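Local coordinates for protein ribonuclease (Nicotiana glutinosa, PDB 1IYB) that probably cleaves RNA as a member of the ribonuclease T2 family and binds guanosine-5'-monophosphate in its guanine-recognising pocket, at residues A[8-13]-A[178-183]; A[48-53]-A[190-195]; A[125-130]-A[150-155]. All coordinates share one frame; numbering follows the deposited sequence.

Interaction 1: residues A[8-13]-A[178-183]; sequences FDFFYF and YICVDG
Phe11 with Val181 and Phe13 with Ile179 form the hydrogen-bonded pairs of two antiparallel strands, 10-13 and 178-182, whose N-to-C directions differ by 151°. Four backbone bonds establish the register; the shortest runs from Phe13 N to Ile179 O, 2.7 Å, and that from Phe11 N to Val181 O is nearly straight. Between them sits the non-hydrogen-bonded pair Tyr12-Cys180, whose side chains share one face of the sheet. There the Tyr12 ring is held from both sides. The edge of Tyr178 meets one face in a T-shaped pair, with CD2 of Tyr178 3.7 Å from CG of Tyr12 and the planes at 85°. Phe10 CE1 lies over the opposite face, displaced toward the rim. Cys180 SG approaches the same ring obliquely, 3.4 Å from Tyr12 CD2, and also lies 3.7 Å from Phe10 CE1, so one sulfur touches two aromatic rings. That sulfur is the partner of Cys191 in a disulfide. On the other face, Phe11 CB packs on Val181 CB at 4.0 Å, while the edge of the Phe11 ring turns to carbonyl oxygens, CD1 standing 3.4 Å from Asp182 O. Phe13 has CG anti to its backbone N (chi1 173°), and its ring leads away from strand 178-182; it touches Leu121 of helix 111-124. Beyond the strand pairing, one water accepts from Gly183 N and donates to Asp9 O, bridging the two backbones just past the last regular pair. The chemistry implies two central strands of the T2-family sheet fixed by backbone bonding and by buried aromatic-sulfur packing on the face bearing Tyr12 and Cys180.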
# COMPACT_ATOMS: atom_id res chain seq x y z
N PHE A 8 14.73 -2.99 -3.41
CA PHE A 8 13.97 -3.51 -4.55
C PHE A 8 14.90 -4.25 -5.52
O PHE A 8 16.11 -4.09 -5.46
CB PHE A 8 13.25 -2.37 -5.28
CG PHE A 8 14.15 -1.49 -6.10
CD1 PHE A 8 14.19 -1.63 -7.49
CD2 PHE A 8 14.98 -0.55 -5.50
CE1 PHE A 8 15.04 -0.83 -8.26
CE2 PHE A 8 15.83 0.25 -6.26
CZ PHE A 8 15.86 0.11 -7.65
N ASP A 9 14.31 -5.03 -6.41
CA ASP A 9 15.07 -5.81 -7.38
C ASP A 9 15.11 -5.23 -8.80
O ASP A 9 16.16 -5.20 -9.43
CB ASP A 9 14.52 -7.24 -7.43
CG ASP A 9 14.79 -8.01 -6.15
OD1 ASP A 9 13.88 -8.74 -5.69
OD2 ASP A 9 15.91 -7.89 -5.61
N PHE A 10 13.96 -4.79 -9.31
CA PHE A 10 13.88 -4.25 -10.66
C PHE A 10 12.77 -3.21 -10.74
O PHE A 10 12.07 -2.97 -9.75
CB PHE A 10 13.60 -5.38 -11.65
CG PHE A 10 12.24 -6.01 -11.49
CD1 PHE A 10 11.13 -5.50 -12.16
CD2 PHE A 10 12.06 -7.11 -10.65
CE1 PHE A 10 9.87 -6.07 -12.00
CE2 PHE A 10 10.80 -7.68 -10.47
CZ PHE A 10 9.70 -7.16 -11.15
N PHE A 11 12.60 -2.58 -11.90
CA PHE A 11 11.53 -1.59 -12.07
C PHE A 11 10.52 -2.02 -13.12
O PHE A 11 10.87 -2.70 -14.08
CB PHE A 11 12.03 -0.24 -12.61
CG PHE A 11 13.05 0.47 -11.77
CD1 PHE A 11 14.41 0.22 -11.95
CD2 PHE A 11 12.66 1.47 -10.89
CE1 PHE A 11 15.37 0.97 -11.27
CE2 PHE A 11 13.61 2.23 -10.20
CZ PHE A 11 14.97 1.98 -10.40
N TYR A 12 9.28 -1.60 -12.93
CA TYR A 12 8.24 -1.80 -13.92
C TYR A 12 8.08 -0.39 -14.49
O TYR A 12 7.85 0.55 -13.72
CB TYR A 12 6.89 -2.18 -13.30
CG TYR A 12 6.66 -3.65 -13.03
CD1 TYR A 12 6.11 -4.06 -11.82
CD2 TYR A 12 6.95 -4.63 -13.98
CE1 TYR A 12 5.86 -5.40 -11.55
CE2 TYR A 12 6.70 -5.98 -13.73
CZ TYR A 12 6.16 -6.36 -12.50
OH TYR A 12 5.91 -7.68 -12.21
N PHE A 13 8.24 -0.22 -15.80
CA PHE A 13 8.01 1.09 -16.40
C PHE A 13 6.60 0.93 -16.95
O PHE A 13 6.37 0.15 -17.88
CB PHE A 13 9.00 1.39 -17.53
CG PHE A 13 8.69 2.66 -18.27
CD1 PHE A 13 8.56 3.88 -17.60
CD2 PHE A 13 8.50 2.64 -19.65
CE1 PHE A 13 8.25 5.05 -18.28
CE2 PHE A 13 8.18 3.82 -20.34
CZ PHE A 13 8.06 5.02 -19.66
N TYR A 178 3.39 -2.86 -19.23
CA TYR A 178 4.56 -2.90 -18.35
C TYR A 178 5.81 -3.40 -19.06
O TYR A 178 5.78 -4.42 -19.75
CB TYR A 178 4.29 -3.85 -17.17
CG TYR A 178 3.17 -3.46 -16.22
CD1 TYR A 178 1.88 -3.20 -16.68
CD2 TYR A 178 3.39 -3.41 -14.84
CE1 TYR A 178 0.84 -2.90 -15.80
CE2 TYR A 178 2.36 -3.12 -13.95
CZ TYR A 178 1.09 -2.87 -14.43
OH TYR A 178 0.08 -2.59 -13.54
N ILE A 179 6.92 -2.69 -18.87
CA ILE A 179 8.21 -3.06 -19.45
C ILE A 179 9.19 -3.07 -18.28
O ILE A 179 9.20 -2.14 -17.49
CB ILE A 179 8.68 -2.03 -20.50
CG1 ILE A 179 7.65 -1.93 -21.63
CG2 ILE A 179 10.05 -2.44 -21.05
CD1 ILE A 179 7.41 -3.22 -22.36
N CYS A 180 10.01 -4.11 -18.17
CA CYS A 180 10.95 -4.17 -17.05
C CYS A 180 12.33 -3.57 -17.29
O CYS A 180 12.89 -3.67 -18.38
CB CYS A 180 11.05 -5.62 -16.54
SG CYS A 180 9.50 -6.11 -15.72
N VAL A 181 12.85 -2.92 -16.25
CA VAL A 181 14.17 -2.27 -16.27
C VAL A 181 14.98 -2.85 -15.11
O VAL A 181 14.44 -3.08 -14.03
CB VAL A 181 14.04 -0.74 -16.09
CG1 VAL A 181 15.40 -0.08 -16.20
CG2 VAL A 181 13.08 -0.17 -17.12
N ASP A 182 16.27 -3.08 -15.32
CA ASP A 182 17.10 -3.64 -14.26
C ASP A 182 17.22 -2.72 -13.05
O ASP A 182 17.03 -1.51 -13.16
CB ASP A 182 18.49 -3.99 -14.80
CG ASP A 182 19.44 -2.83 -14.71
OD1 ASP A 182 19.19 -1.80 -15.37
OD2 ASP A 182 20.45 -2.95 -13.98
N GLY A 183 17.54 -3.31 -11.90
CA GLY A 183 17.67 -2.56 -10.67
C GLY A 183 18.60 -1.35 -10.69
O GLY A 183 18.41 -0.41 -9.92
O HOH W 1 17.46 -6.21 -11.96

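Interaction 2: residues A[48-53]-A[190-195]; sequences NNNDGS and ECPIFP
Ile193 reaches across to the turn at Asn50-Gly52 with CB and with the ends of both branches. Its CB lies 3.8 Å from Asn50 O, and the short branch continues to the same oxygen, CG2 coming within 3.6 Å of Asn50 O. The longer branch leaves with CG1 anti to the backbone N (chi1 -172°), a link that touches nothing across the contact; an extended second torsion (chi2 172°) then carries CD1 to the turn, where it rests 3.8 Å from Gly52 CA. An alanine here would strip off CG1, CG2 and CD1, and would probably open a gap beside Asn50 O and the Gly52 backbone, with CB left at its longer distance from that oxygen. Alongside, Pro192 presents its ring to Asn50, whose OD1 is 3.6 Å from Pro192 CG; the two side chains run obliquely to one another. The contact is therefore van der Waals in character, mostly carbon against amide and carbonyl oxygen, at the protein surface. Both loops have further ties to strand 10-16 and its approach: Ile193 O is hydrogen-bonded to Tyr12 OH, and Asn50 N donates to Asp9 OD1. The turn carries its own bonds. Asp51 OD2 accepts from Ser53 N at 2.8 Å on the anti side of the carboxylate and tilted out of its plane, an Asx turn, and Gly52 N donates to Asn49 O at 3.1 Å. Ser60 of the second subunit packs on Asn49, Asp51 and Ser53. With Asn49 N also bonded to Ser53 O, and with the positive phi of Gly52 (101°), residues 49-53 fit the pattern of a type I turn with a G1 bulge.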
# COMPACT_ATOMS: atom_id res chain seq x y z
N ASN A 48 10.12 -2.86 -7.85
CA ASN A 48 9.39 -4.09 -7.55
C ASN A 48 10.38 -5.17 -7.13
O ASN A 48 11.58 -5.05 -7.38
CB ASN A 48 8.63 -4.57 -8.80
CG ASN A 48 7.33 -5.30 -8.47
OD1 ASN A 48 6.29 -4.67 -8.28
ND2 ASN A 48 7.39 -6.63 -8.40
N ASN A 49 9.87 -6.22 -6.49
CA ASN A 49 10.69 -7.33 -6.03
C ASN A 49 10.45 -8.56 -6.91
O ASN A 49 9.38 -8.70 -7.51
CB ASN A 49 10.34 -7.67 -4.58
CG ASN A 49 10.71 -6.56 -3.63
OD1 ASN A 49 10.00 -6.30 -2.65
ND2 ASN A 49 11.83 -5.91 -3.90
N ASN A 50 11.44 -9.44 -6.98
CA ASN A 50 11.31 -10.65 -7.78
C ASN A 50 10.14 -11.54 -7.36
O ASN A 50 9.57 -12.25 -8.18
CB ASN A 50 12.61 -11.47 -7.74
CG ASN A 50 13.78 -10.74 -8.38
OD1 ASN A 50 13.61 -9.92 -9.28
ND2 ASN A 50 14.99 -11.06 -7.93
N ASP A 51 9.77 -11.50 -6.08
CA ASP A 51 8.68 -12.34 -5.60
C ASP A 51 7.28 -11.77 -5.85
O ASP A 51 6.28 -12.36 -5.44
CB ASP A 51 8.87 -12.67 -4.11
CG ASP A 51 8.70 -11.46 -3.20
OD1 ASP A 51 8.97 -11.60 -1.99
OD2 ASP A 51 8.29 -10.39 -3.69
N GLY A 52 7.22 -10.62 -6.52
CA GLY A 52 5.93 -10.01 -6.80
C GLY A 52 5.56 -8.87 -5.89
O GLY A 52 4.77 -8.00 -6.26
N SER A 53 6.11 -8.86 -4.68
CA SER A 53 5.82 -7.79 -3.73
C SER A 53 6.57 -6.55 -4.20
O SER A 53 7.39 -6.62 -5.12
CB SER A 53 6.29 -8.17 -2.32
OG SER A 53 7.70 -8.21 -2.25
N GLU A 190 14.17 -8.83 -19.02
CA GLU A 190 12.94 -9.61 -19.09
C GLU A 190 12.37 -9.51 -17.69
O GLU A 190 13.12 -9.48 -16.71
CB GLU A 190 13.24 -11.07 -19.42
CG GLU A 190 13.78 -11.32 -20.82
CD GLU A 190 12.75 -11.13 -21.91
OE1 GLU A 190 13.05 -11.50 -23.07
OE2 GLU A 190 11.65 -10.61 -21.63
N CYS A 191 11.05 -9.46 -17.58
CA CYS A 191 10.41 -9.36 -16.27
C CYS A 191 10.52 -10.67 -15.50
O CYS A 191 10.14 -11.72 -16.00
CB CYS A 191 8.94 -9.01 -16.43
SG CYS A 191 8.56 -7.33 -17.04
N PRO A 192 11.05 -10.62 -14.26
CA PRO A 192 11.18 -11.83 -13.44
C PRO A 192 9.81 -12.38 -13.06
O PRO A 192 9.67 -13.56 -12.75
CB PRO A 192 11.95 -11.32 -12.21
CG PRO A 192 12.74 -10.17 -12.75
CD PRO A 192 11.73 -9.48 -13.63
N ILE A 193 8.81 -11.51 -13.09
CA ILE A 193 7.44 -11.89 -12.75
C ILE A 193 6.47 -10.86 -13.32
O ILE A 193 6.83 -9.69 -13.49
CB ILE A 193 7.27 -11.99 -11.21
CG1 ILE A 193 5.89 -12.57 -10.86
CG2 ILE A 193 7.45 -10.61 -10.57
CD1 ILE A 193 5.72 -12.86 -9.37
N PHE A 194 5.25 -11.30 -13.62
CA PHE A 194 4.21 -10.43 -14.18
C PHE A 194 2.98 -10.40 -13.28
O PHE A 194 2.59 -11.43 -12.72
CB PHE A 194 3.76 -10.95 -15.56
CG PHE A 194 4.77 -10.76 -16.65
CD1 PHE A 194 5.04 -9.49 -17.15
CD2 PHE A 194 5.43 -11.85 -17.21
CE1 PHE A 194 5.95 -9.31 -18.19
CE2 PHE A 194 6.34 -11.68 -18.25
CZ PHE A 194 6.60 -10.41 -18.74
N PRO A 195 2.36 -9.23 -13.11
CA PRO A 195 1.17 -9.14 -12.26
C PRO A 195 -0.03 -9.72 -13.02
O PRO A 195 0.06 -9.96 -14.23
CB PRO A 195 1.01 -7.64 -12.02
CG PRO A 195 2.41 -7.10 -12.22
CD PRO A 195 2.87 -7.88 -13.42

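Interaction 3: residues A[125-130]-A[150-155]; sequences INLLEI and NAIRSA
Ile130 lays its CG2 methyl over the turn of helix 145-156 that runs from Ala151 to Ala155. This branch, anti to the backbone N while CG1 takes the place beside it (chi1 -70°), meets three residues: CG2 is 3.6 Å from Ala155 CB, 3.6 Å from Ala151 O and 4.1 Å from Ile152 CG1. The other branch widens the overlap, since Ile130 CG1 stands 3.9 Å from the same Ala155 methyl. The small side chain of Ala155 thus lets the isoleucine come down close to the helix backbone, and Ala151 O, touched by a methyl, also accepts the helical bond from Ala155 N. A second, single-point contact lies beside the first. Leu127 CD2 and Ile152 CD1 meet at 4.0 Å, their side chains oblique to each other, and both residues also touch Ile177 of strand 172-182, which places this half of the contact against the central sheet. Leu127 and Ile130 stand three residues apart, about one turn; Ile130 points at the partner helix, while Leu127 reaches it with the end of its side chain. The start of helix 127-133 is fixed by Asn126 at the N-cap: its OD1 accepts from Glu129 N at 3.1 Å with 168° at the hydrogen, the donor sitting 49° out of the carbonyl plane. That capping bond lies on the far side of the helix and takes no part in the packing. Between the two segments the chemistry is apolar apart from the methyl-carbonyl touch, which implies two short helices joined by shape and burial of aliphatic surface, without directional bonds between them.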
# COMPACT_ATOMS: atom_id res chain seq x y z
N ILE A 125 10.44 3.84 -25.84
CA ILE A 125 9.37 2.87 -26.06
C ILE A 125 8.05 3.53 -26.45
O ILE A 125 7.18 3.74 -25.60
CB ILE A 125 9.17 2.03 -24.78
CG1 ILE A 125 10.52 1.47 -24.32
CG2 ILE A 125 8.17 0.91 -25.03
CD1 ILE A 125 10.49 0.82 -22.96
N ASN A 126 7.91 3.86 -27.73
CA ASN A 126 6.69 4.49 -28.23
C ASN A 126 5.72 3.37 -28.57
O ASN A 126 5.76 2.81 -29.67
CB ASN A 126 7.00 5.31 -29.49
CG ASN A 126 5.83 6.19 -29.90
OD1 ASN A 126 4.68 5.78 -29.83
ND2 ASN A 126 6.14 7.41 -30.34
N LEU A 127 4.85 3.05 -27.62
CA LEU A 127 3.89 1.97 -27.79
C LEU A 127 2.88 2.16 -28.90
O LEU A 127 2.55 1.22 -29.61
CB LEU A 127 3.18 1.72 -26.47
CG LEU A 127 4.11 1.25 -25.35
CD1 LEU A 127 3.36 1.28 -24.02
CD2 LEU A 127 4.61 -0.16 -25.65
N LEU A 128 2.37 3.38 -29.06
CA LEU A 128 1.39 3.63 -30.11
C LEU A 128 2.01 3.33 -31.47
O LEU A 128 1.41 2.65 -32.30
CB LEU A 128 0.90 5.08 -30.07
CG LEU A 128 -0.13 5.43 -31.15
CD1 LEU A 128 -1.42 4.66 -30.89
CD2 LEU A 128 -0.39 6.92 -31.15
N GLU A 129 3.22 3.83 -31.70
CA GLU A 129 3.89 3.60 -32.98
C GLU A 129 4.25 2.14 -33.21
O GLU A 129 4.17 1.65 -34.33
CB GLU A 129 5.13 4.48 -33.10
CG GLU A 129 4.79 5.95 -33.36
CD GLU A 129 6.01 6.78 -33.68
OE1 GLU A 129 6.88 6.91 -32.80
OE2 GLU A 129 6.10 7.31 -34.81
N ILE A 130 4.64 1.45 -32.15
CA ILE A 130 4.99 0.04 -32.26
C ILE A 130 3.74 -0.75 -32.65
O ILE A 130 3.77 -1.56 -33.57
CB ILE A 130 5.52 -0.52 -30.92
CG1 ILE A 130 6.91 0.05 -30.63
CG2 ILE A 130 5.56 -2.05 -30.97
CD1 ILE A 130 7.39 -0.23 -29.22
N ASN A 150 3.48 -9.79 -28.74
CA ASN A 150 4.51 -10.09 -29.72
C ASN A 150 4.93 -8.93 -30.61
O ASN A 150 6.08 -8.86 -31.04
CB ASN A 150 4.08 -11.30 -30.56
CG ASN A 150 3.95 -12.56 -29.72
OD1 ASN A 150 4.64 -12.72 -28.70
ND2 ASN A 150 3.09 -13.48 -30.14
N ALA A 151 4.01 -8.01 -30.88
CA ALA A 151 4.35 -6.85 -31.69
C ALA A 151 5.38 -6.03 -30.91
O ALA A 151 6.35 -5.53 -31.47
CB ALA A 151 3.10 -6.01 -31.96
N ILE A 152 5.15 -5.91 -29.60
CA ILE A 152 6.06 -5.17 -28.75
C ILE A 152 7.39 -5.90 -28.57
O ILE A 152 8.46 -5.28 -28.63
CB ILE A 152 5.41 -4.90 -27.38
CG1 ILE A 152 4.20 -3.97 -27.57
CG2 ILE A 152 6.42 -4.28 -26.42
CD1 ILE A 152 3.29 -3.89 -26.37
N ARG A 153 7.33 -7.21 -28.37
CA ARG A 153 8.55 -7.99 -28.20
C ARG A 153 9.45 -7.90 -29.43
O ARG A 153 10.66 -7.74 -29.31
CB ARG A 153 8.21 -9.45 -27.91
CG ARG A 153 9.44 -10.30 -27.63
CD ARG A 153 9.07 -11.74 -27.34
NE ARG A 153 8.42 -12.38 -28.47
CZ ARG A 153 8.01 -13.65 -28.47
NH1 ARG A 153 8.19 -14.41 -27.40
NH2 ARG A 153 7.41 -14.15 -29.55
N SER A 154 8.85 -7.99 -30.61
CA SER A 154 9.63 -7.91 -31.84
C SER A 154 10.29 -6.55 -32.00
O SER A 154 11.37 -6.44 -32.57
CB SER A 154 8.73 -8.18 -33.06
OG SER A 154 8.22 -9.50 -33.03
N ALA A 155 9.63 -5.52 -31.49
CA ALA A 155 10.14 -4.16 -31.60
C ALA A 155 11.24 -3.79 -30.61
O ALA A 155 12.29 -3.28 -31.01
CB ALA A 155 8.99 -3.16 -31.48

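Overall arrangement
Interaction 1 lies in the core, interaction 3 is partly buried and interaction 2 is at the surface. Interactions 1 and 2 are closely coupled, their centres about 8 Å apart: the loops of 48-53 and 190-195 follow two of the sheet strands; the Cys180-Cys191 disulfide and the Tyr12 hydroxyl tie 190-195 to interaction 1, and Asp9 ties 48-53 through Asn50 N. Interaction 3, about 18 Å from interaction 1 between centres, joins helices in the chain between residues 13 and 178; Ile125 packs on Ile179 where the two meet. Backbone hydrogen bonds between the paired segments occur in the sheet pair alone, whereas the helices meet through aliphatic side chains and the surface loops through carbon-oxygen packing.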